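Local coordinates for ferric-siderophore receptor protein (Streptomyces coelicolor, PDB 2X4L) that probably binds ferric siderophores outside the membrane and delivers them for iron uptake, at residues K90-G95 with A107-E112; G67-T72 with G99-E104; W246-S251 with V255-A260. All blocks are in the same frame, centred on the assembly; numbering follows the deposited sequence.

Contacts 1 and 2 lie about 8 Å apart, centre to centre, on the five-stranded parallel sheet of one lobe, and contact 3 lies across the molecule on the mixed sheet of the other, about 40 Å from contact 1 and 32 Å from contact 2. The first two interleave along the chain, in the order 67-72, 90-95, 99-104, 107-112; contact 3 follows both. Strands 67-69 and 92-95 are neighbours, joined by probable hydrogen bonds such as Leu94 N to Val68 O (2.8 Å), and both contacts involve the run through helix 103-108. Two separate alpha/beta lobes are consistent with the solute-binding protein fold, in which ligand is held between them.

Contact 1: K90-G95 with A107-E112; sequences KVTVLG and ASLAPE
Leu109 drives the fork of its side chain between Thr92 and Leu94, the two residues of 90-95 whose side chains point at 107-112. Its CD2 meets Thr92 OG1 at 3.6 Å and Thr92 CB at 3.9 Å, while the other branch, CD1, lies 4.1 Å from Leu94 CD2. In both pairs the side chains reach toward each other and touch tip to tip. With CG anti to its carbonyl carbon (chi1 -55°), Leu109 extends away from its own chain and presents both methyls to the strand. Leu109 CD1 also packs on Gly67 CA of the neighbouring strand at 3.7 Å, and Val49 touches the same side chain from the next strand in. An alanine here is likely to leave Thr92 and Leu94 without their shared apolar partner and open a gap over the edge of the sheet.

Thr92 and Leu94 both point toward 107-112, and the intervening Val93 points away. Leu94 further touches Lys105 and Tyr106 of helix 103-108, and its backbone is hydrogen-bonded to Asn102 just before that helix. At the far end of the helix, Ala110 N bonds to Ala107 O (3.0 Å), and Ala110 takes positive phi where the chain turns toward strand 113-118. Ala110 O is held farther on by Asn47 ND2. The side chains of Thr92, Leu94 and Leu109 meet by van der Waals packing, even at the Thr92 hydroxyl, which faces a methyl; among these three, shape and apolar surface make the fit.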
loop_
_atom_site.group_PDB
_atom_site.type_symbol
_atom_site.label_atom_id
_atom_site.label_comp_id
_atom_site.label_asym_id
_atom_site.label_seq_id
_atom_site.Cartn_x
_atom_site.Cartn_y
_atom_site.Cartn_z
ATOM N N LYS A 90 8.645 18.084 -9.099
ATOM C CA LYS A 90 8.748 19.196 -8.153
ATOM C C LYS A 90 9.337 18.804 -6.833
ATOM O O LYS A 90 10.146 19.575 -6.242
ATOM C CB LYS A 90 7.342 19.792 -8.025
ATOM C CG LYS A 90 7.261 20.921 -6.980
ATOM C CD LYS A 90 5.809 21.449 -6.915
ATOM C CE LYS A 90 5.641 22.636 -5.982
ATOM N NZ LYS A 90 6.591 23.671 -6.341
ATOM N N VAL A 91 8.978 17.638 -6.368
ATOM C CA VAL A 91 9.482 17.237 -5.049
ATOM C C VAL A 91 10.929 16.805 -5.155
ATOM O O VAL A 91 11.406 16.528 -6.241
ATOM C CB VAL A 91 8.711 15.970 -4.557
ATOM C CG1 VAL A 91 7.157 16.270 -4.317
ATOM C CG2 VAL A 91 8.840 14.784 -5.443
ATOM N N THR A 92 11.650 16.845 -4.038
ATOM C CA THR A 92 13.021 16.348 -4.046
ATOM C C THR A 92 12.988 14.873 -3.653
ATOM O O THR A 92 12.489 14.548 -2.589
ATOM C CB THR A 92 13.866 17.129 -2.993
ATOM O OG1 THR A 92 13.971 18.517 -3.448
ATOM C CG2 THR A 92 15.276 16.506 -2.852
ATOM N N VAL A 93 13.536 14.008 -4.509
ATOM C CA VAL A 93 13.587 12.619 -4.233
ATOM C C VAL A 93 14.899 12.348 -3.452
ATOM O O VAL A 93 16.016 12.546 -3.956
ATOM C CB VAL A 93 13.595 11.833 -5.556
ATOM C CG1 VAL A 93 13.759 10.343 -5.352
ATOM C CG2 VAL A 93 12.245 12.054 -6.285
ATOM N N LEU A 94 14.717 11.861 -2.197
ATOM C CA LEU A 94 15.818 11.625 -1.291
ATOM C C LEU A 94 16.339 10.212 -1.429
ATOM O O LEU A 94 17.448 9.903 -0.943
ATOM C CB LEU A 94 15.306 11.871 0.143
ATOM C CG LEU A 94 14.917 13.331 0.364
ATOM C CD1 LEU A 94 14.211 13.397 1.760
ATOM C CD2 LEU A 94 16.108 14.286 0.387
ATOM N N GLY A 95 15.535 9.333 -2.029
ATOM C CA GLY A 95 15.881 7.934 -2.227
ATOM C C GLY A 95 14.761 7.423 -3.168
ATOM O O GLY A 95 13.601 7.847 -2.993
ATOM N N ALA A 107 18.486 17.207 5.178
ATOM C CA ALA A 107 18.715 18.429 5.935
ATOM C C ALA A 107 18.537 19.685 5.098
ATOM O O ALA A 107 18.027 20.700 5.609
ATOM C CB ALA A 107 20.115 18.420 6.481
ATOM N N SER A 108 18.968 19.610 3.825
ATOM C CA SER A 108 18.883 20.759 2.922
ATOM C C SER A 108 17.432 21.229 2.683
ATOM O O SER A 108 17.217 22.381 2.239
ATOM C CB SER A 108 19.631 20.488 1.622
ATOM O OG SER A 108 18.776 19.806 0.771
ATOM N N LEU A 109 16.428 20.379 2.974
ATOM C CA LEU A 109 15.015 20.748 2.797
ATOM C C LEU A 109 14.497 21.476 3.981
ATOM O O LEU A 109 13.318 21.836 3.956
ATOM C CB LEU A 109 14.120 19.481 2.508
ATOM C CG LEU A 109 14.640 18.655 1.296
ATOM C CD1 LEU A 109 13.692 17.533 1.129
ATOM C CD2 LEU A 109 14.626 19.459 -0.015
ATOM N N ALA A 110 15.295 21.704 5.047
ATOM C CA ALA A 110 14.781 22.315 6.267
ATOM C C ALA A 110 13.496 21.647 6.768
ATOM O O ALA A 110 12.440 22.236 6.928
ATOM C CB ALA A 110 14.587 23.840 6.015
ATOM N N PRO A 111 13.545 20.326 6.946
ATOM C CA PRO A 111 12.342 19.561 7.198
ATOM C C PRO A 111 11.705 19.909 8.529
ATOM O O PRO A 111 12.406 20.131 9.548
ATOM C CB PRO A 111 12.825 18.085 7.212
ATOM C CG PRO A 111 14.252 18.202 7.650
ATOM C CD PRO A 111 14.747 19.479 7.026
ATOM N N GLU A 112 10.383 19.939 8.549
ATOM C CA GLU A 112 9.594 20.250 9.772
ATOM C C GLU A 112 8.882 19.011 10.334
ATOM O O GLU A 112 8.585 18.927 11.509
ATOM C CB GLU A 112 8.623 21.414 9.541
ATOM C CG GLU A 112 9.394 22.755 9.458
ATOM C CD GLU A 112 8.623 23.831 8.820
ATOM O OE1 GLU A 112 7.800 23.656 7.928
ATOM O OE2 GLU A 112 8.963 24.988 9.189
#

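Contact 2: G67-T72 with G99-E104; sequences GVFGPT and GKLNVE
Leu101 sets its CD1 methyl over the face of the Phe69 ring. CD1 stands 3.6 Å above the ring plane, and the line from the ring centroid to this carbon tilts only 12° from the ring normal, a CH-pi contact over the centre of the face. Its closest ring atoms include Phe69 CG, at 3.7 Å, and Leu101 CG follows behind, 4.0 Å from the same Phe69 CG. The two side chains cross obliquely, with the leucine branch coming onto the ring from above.

Phe69 holds CG between its backbone N and carbonyl carbon, which carries the ring toward 99-104, and chi2 near 97° turns its face to Leu101. In Leu101, CG stands anti to the backbone N (chi1 -165°), carrying the branch to where CD1 lies over the Phe69 ring. The backbone comes close as well: Lys100 O lies 3.6 Å from Phe69 CB, while the Lys100 side chain leads away to a salt bridge with Glu97. Val49, Phe51, Leu114 and Val128 also touch the Phe69 side chain, so this CH-pi contact belongs to a larger apolar cluster that Leu101 shares through Leu114.

Past the ring, the strand gives way to loop at Gly70, whose carbonyl O accepts a 2.7 Å hydrogen bond from Thr72 OG1, the donor standing well above the carbonyl plane; Thr72 OG1 is also bonded to Thr52 OG1. After Leu101 comes Asn102, the N-cap of helix 103-108, with OD1 bonded to Lys105 N. A connection that leaves edge strand 92-95, packs over its neighbour and enters a helix leading to strand 113-118 forms a beta-alpha-beta crossover of the Rossmann-like parallel sheet.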
loop_
_atom_site.group_PDB
_atom_site.type_symbol
_atom_site.label_atom_id
_atom_site.label_comp_id
_atom_site.label_asym_id
_atom_site.label_seq_id
_atom_site.Cartn_x
_atom_site.Cartn_y
_atom_site.Cartn_z
ATOM N N GLY A 67 9.833 16.806 0.146
ATOM C CA GLY A 67 10.753 15.713 -0.208
ATOM C C GLY A 67 10.036 14.381 -0.015
ATOM O O GLY A 67 9.085 14.296 0.774
ATOM N N VAL A 68 10.494 13.405 -0.795
ATOM C CA VAL A 68 9.944 12.051 -0.698
ATOM C C VAL A 68 11.104 11.072 -0.611
ATOM O O VAL A 68 12.211 11.334 -1.065
ATOM C CB VAL A 68 9.002 11.636 -1.868
ATOM C CG1 VAL A 68 7.809 12.579 -1.865
ATOM C CG2 VAL A 68 9.721 11.636 -3.250
ATOM N N PHE A 69 10.799 9.867 -0.103
ATOM C CA PHE A 69 11.724 8.747 -0.166
ATOM C C PHE A 69 10.913 7.476 -0.346
ATOM O O PHE A 69 9.904 7.223 0.314
ATOM C CB PHE A 69 12.605 8.696 1.144
ATOM C CG PHE A 69 11.851 8.637 2.420
ATOM C CD1 PHE A 69 11.628 7.413 3.047
ATOM C CD2 PHE A 69 11.267 9.780 2.993
ATOM C CE1 PHE A 69 10.909 7.289 4.256
ATOM C CE2 PHE A 69 10.559 9.699 4.237
ATOM C CZ PHE A 69 10.368 8.425 4.848
ATOM N N GLY A 70 11.411 6.652 -1.293
ATOM C CA GLY A 70 10.700 5.404 -1.630
ATOM C C GLY A 70 10.704 5.282 -3.136
ATOM O O GLY A 70 11.229 6.100 -3.860
ATOM N N PRO A 71 10.101 4.183 -3.614
ATOM C CA PRO A 71 9.968 4.023 -5.058
ATOM C C PRO A 71 9.180 5.185 -5.616
ATOM O O PRO A 71 8.013 5.340 -5.307
ATOM C CB PRO A 71 9.173 2.683 -5.186
ATOM C CG PRO A 71 9.398 1.999 -3.904
ATOM C CD PRO A 71 9.413 3.120 -2.850
ATOM N N THR A 72 9.831 6.019 -6.468
ATOM C CA THR A 72 9.228 7.275 -6.906
ATOM C C THR A 72 9.113 7.391 -8.409
ATOM O O THR A 72 8.078 7.828 -8.907
ATOM C CB THR A 72 9.993 8.459 -6.315
ATOM O OG1 THR A 72 10.041 8.329 -4.876
ATOM C CG2 THR A 72 9.161 9.766 -6.622
ATOM N N GLY A 99 13.989 1.976 1.698
ATOM C CA GLY A 99 15.141 1.941 2.592
ATOM C C GLY A 99 16.300 2.814 2.227
ATOM O O GLY A 99 17.459 2.537 2.551
ATOM N N LYS A 100 16.023 3.889 1.504
ATOM C CA LYS A 100 17.076 4.814 1.062
ATOM C C LYS A 100 16.640 6.266 1.294
ATOM O O LYS A 100 15.525 6.657 0.952
ATOM C CB LYS A 100 17.235 4.633 -0.458
ATOM C CG LYS A 100 17.972 3.301 -0.864
ATOM C CD LYS A 100 19.517 3.569 -0.965
ATOM C CE LYS A 100 20.390 2.379 -1.496
ATOM N NZ LYS A 100 20.262 1.218 -0.551
ATOM N N LEU A 101 17.510 7.020 1.946
ATOM C CA LEU A 101 17.134 8.419 2.314
ATOM C C LEU A 101 18.407 9.204 2.569
ATOM O O LEU A 101 19.133 8.915 3.552
ATOM C CB LEU A 101 16.193 8.440 3.543
ATOM C CG LEU A 101 15.430 9.743 3.858
ATOM C CD1 LEU A 101 14.416 9.522 4.993
ATOM C CD2 LEU A 101 16.423 10.906 4.240
ATOM N N ASN A 102 18.831 10.074 1.649
ATOM C CA ASN A 102 20.101 10.740 1.827
ATOM C C ASN A 102 19.989 11.826 2.910
ATOM O O ASN A 102 19.162 12.731 2.812
ATOM C CB ASN A 102 20.513 11.370 0.516
ATOM C CG ASN A 102 21.883 11.987 0.593
ATOM O OD1 ASN A 102 22.037 13.061 1.167
ATOM N ND2 ASN A 102 22.889 11.341 0.031
ATOM N N VAL A 103 20.761 11.689 4.003
ATOM C CA VAL A 103 20.526 12.603 5.170
ATOM C C VAL A 103 20.959 14.005 4.896
ATOM O O VAL A 103 20.262 14.937 5.366
ATOM C CB VAL A 103 21.276 12.041 6.414
ATOM C CG1 VAL A 103 21.130 12.977 7.606
ATOM C CG2 VAL A 103 20.786 10.626 6.753
ATOM N N GLU A 104 22.062 14.181 4.141
ATOM C CA GLU A 104 22.515 15.543 3.849
ATOM C C GLU A 104 21.472 16.268 3.001
ATOM O O GLU A 104 21.191 17.439 3.257
ATOM C CB GLU A 104 23.855 15.542 3.116
ATOM C CG GLU A 104 25.043 14.989 3.973
ATOM C CD GLU A 104 26.390 14.858 3.155
ATOM O OE1 GLU A 104 26.564 15.454 2.044
ATOM O OE2 GLU A 104 27.310 14.148 3.643
#

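Contact 3: W246-S251 with V255-A260; sequences WFESLS and VDKYPA
Glu248 OE1 sits at the edge of the Tyr258 ring, in its plane, where it accepts the phenolic hydroxyl, while Lys257 CG lies 3.8 Å above the ring plane, over the centre of one face. The carboxylate and the ring come from opposite directions, their planes turned 66° apart. The hydrogen bond from Tyr258 OH to Glu248 OE1 measures 2.4 Å, so short that the exact length is doubtful. The other carboxylate oxygen, Glu248 OE2, takes Lys257 NZ at 2.9 Å in a salt bridge, through the syn lone pair on the side of OE1. Glu248 is extended, with CG anti to its backbone N (chi1 178°), and this carries the carboxylate out to both partners; Lys257, extended too, crosses it at about a right angle. Two donors from adjacent residues probably limit the rotation of this buried carboxylate, and the ammonium group probably favours its ionised form.

Strand 247-251 runs antiparallel to strand 210-214 in the mixed sheet, the core of the second lobe, consistent with the two-lobed solute-binding protein fold; the loop carrying Val255 to Tyr258 folds back beside it before strand 262-266 begins.

Apolar packing continues next to the charged pair. Leu250 CD2 touches the aliphatic part of Lys257 at CD, 3.9 Å away, while Leu250 CD1 lies 4.3 Å from Val255 CA. Where the chain turns back, Val255 CG1 comes within 3.8 Å of Ser251 O. Val255 also touches Phe211 and Leu250 touches Val213, both on strand 210-214; the ring of Tyr258 reaches Leu202 of strand 200-206, deeper in the same sheet.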
loop_
_atom_site.group_PDB
_atom_site.type_symbol
_atom_site.label_atom_id
_atom_site.label_comp_id
_atom_site.label_asym_id
_atom_site.label_seq_id
_atom_site.Cartn_x
_atom_site.Cartn_y
_atom_site.Cartn_z
ATOM N N TRP A 246 3.001 -13.411 7.930
ATOM C CA TRP A 246 2.627 -12.584 6.739
ATOM C C TRP A 246 2.360 -13.431 5.502
ATOM O O TRP A 246 1.260 -13.364 4.949
ATOM C CB TRP A 246 3.705 -11.554 6.422
ATOM C CG TRP A 246 3.694 -10.356 7.340
ATOM C CD1 TRP A 246 4.470 -10.157 8.464
ATOM C CD2 TRP A 246 2.948 -9.133 7.157
ATOM N NE1 TRP A 246 4.207 -8.914 9.033
ATOM C CE2 TRP A 246 3.277 -8.268 8.246
ATOM C CE3 TRP A 246 1.988 -8.687 6.240
ATOM C CZ2 TRP A 246 2.702 -6.991 8.390
ATOM C CZ3 TRP A 246 1.441 -7.419 6.422
ATOM C CH2 TRP A 246 1.781 -6.631 7.459
ATOM N N PHE A 247 3.307 -14.250 5.100
ATOM C CA PHE A 247 3.148 -14.981 3.835
ATOM C C PHE A 247 3.928 -16.270 3.843
ATOM O O PHE A 247 4.842 -16.496 4.716
ATOM C CB PHE A 247 3.532 -14.100 2.588
ATOM C CG PHE A 247 4.879 -13.508 2.652
ATOM C CD1 PHE A 247 6.003 -14.285 2.264
ATOM C CD2 PHE A 247 5.073 -12.221 3.062
ATOM C CE1 PHE A 247 7.294 -13.772 2.335
ATOM C CE2 PHE A 247 6.395 -11.691 3.187
ATOM C CZ PHE A 247 7.492 -12.451 2.772
ATOM N N GLU A 248 3.556 -17.110 2.874
ATOM C CA GLU A 248 4.237 -18.406 2.636
ATOM C C GLU A 248 5.121 -18.244 1.418
ATOM O O GLU A 248 4.722 -17.600 0.404
ATOM C CB GLU A 248 3.195 -19.448 2.316
ATOM C CG GLU A 248 3.781 -20.857 1.994
ATOM C CD GLU A 248 2.724 -21.842 1.710
ATOM O OE1 GLU A 248 1.560 -21.476 1.483
ATOM O OE2 GLU A 248 3.119 -23.024 1.627
ATOM N N SER A 249 6.348 -18.768 1.472
ATOM C CA SER A 249 7.278 -18.740 0.303
ATOM C C SER A 249 7.166 -20.045 -0.423
ATOM O O SER A 249 7.347 -21.130 0.177
ATOM C CB SER A 249 8.709 -18.526 0.769
ATOM O OG SER A 249 8.792 -17.322 1.490
ATOM N N LEU A 250 6.970 -19.966 -1.719
ATOM C CA LEU A 250 6.926 -21.166 -2.530
ATOM C C LEU A 250 7.990 -21.107 -3.623
ATOM O O LEU A 250 8.230 -20.069 -4.267
ATOM C CB LEU A 250 5.590 -21.269 -3.210
ATOM C CG LEU A 250 4.380 -21.513 -2.308
ATOM C CD1 LEU A 250 3.175 -21.428 -3.288
ATOM C CD2 LEU A 250 4.496 -22.863 -1.625
ATOM N N SER A 251 8.562 -22.270 -3.945
ATOM C CA SER A 251 9.448 -22.313 -5.138
ATOM C C SER A 251 8.636 -22.126 -6.387
ATOM O O SER A 251 7.430 -22.416 -6.386
ATOM C CB SER A 251 10.157 -23.690 -5.225
ATOM O OG SER A 251 11.006 -23.829 -4.118
ATOM N N VAL A 255 4.208 -23.203 -7.590
ATOM C CA VAL A 255 3.163 -22.130 -7.547
ATOM C C VAL A 255 1.723 -22.640 -7.754
ATOM O O VAL A 255 0.741 -21.940 -7.523
ATOM C CB VAL A 255 3.485 -20.929 -8.450
ATOM C CG1 VAL A 255 4.769 -20.242 -7.950
ATOM C CG2 VAL A 255 3.514 -21.334 -9.923
ATOM N N ASP A 256 1.575 -23.891 -8.208
ATOM C CA ASP A 256 0.255 -24.503 -8.300
ATOM C C ASP A 256 -0.260 -25.178 -7.009
ATOM O O ASP A 256 -1.256 -25.881 -7.023
ATOM C CB ASP A 256 0.244 -25.516 -9.461
ATOM C CG ASP A 256 1.377 -26.582 -9.333
ATOM O OD1 ASP A 256 2.274 -26.576 -8.456
ATOM O OD2 ASP A 256 1.464 -27.476 -10.236
ATOM N N LYS A 257 0.350 -24.862 -5.873
ATOM C CA LYS A 257 -0.064 -25.474 -4.622
ATOM C C LYS A 257 -1.543 -25.348 -4.320
ATOM O O LYS A 257 -2.153 -26.320 -3.801
ATOM C CB LYS A 257 0.811 -24.982 -3.456
ATOM C CG LYS A 257 0.467 -25.546 -2.117
ATOM C CD LYS A 257 1.419 -25.190 -0.985
ATOM C CE LYS A 257 0.891 -25.803 0.290
ATOM N NZ LYS A 257 1.781 -25.583 1.458
ATOM N N TYR A 258 -2.052 -24.115 -4.491
ATOM C CA TYR A 258 -3.421 -23.781 -4.138
ATOM C C TYR A 258 -4.241 -23.501 -5.402
ATOM O O TYR A 258 -3.898 -22.653 -6.223
ATOM C CB TYR A 258 -3.487 -22.486 -3.270
ATOM C CG TYR A 258 -2.648 -22.612 -2.044
ATOM C CD1 TYR A 258 -3.062 -23.383 -1.001
ATOM C CD2 TYR A 258 -1.475 -21.927 -1.950
ATOM C CE1 TYR A 258 -2.291 -23.510 0.151
ATOM C CE2 TYR A 258 -0.693 -22.024 -0.844
ATOM C CZ TYR A 258 -1.120 -22.863 0.221
ATOM O OH TYR A 258 -0.373 -22.975 1.393
ATOM N N PRO A 259 -5.390 -24.134 -5.512
ATOM C CA PRO A 259 -6.249 -23.811 -6.675
ATOM C C PRO A 259 -6.802 -22.361 -6.457
ATOM O O PRO A 259 -7.269 -22.026 -5.352
ATOM C CB PRO A 259 -7.341 -24.844 -6.547
ATOM C CG PRO A 259 -6.576 -26.032 -5.903
ATOM C CD PRO A 259 -5.811 -25.385 -4.842
ATOM N N ALA A 260 -6.707 -21.545 -7.504
ATOM C CA ALA A 260 -7.172 -20.181 -7.420
ATOM C C ALA A 260 -7.904 -19.824 -8.709
ATOM O O ALA A 260 -7.571 -20.344 -9.801
ATOM C CB ALA A 260 -5.999 -19.258 -7.199
#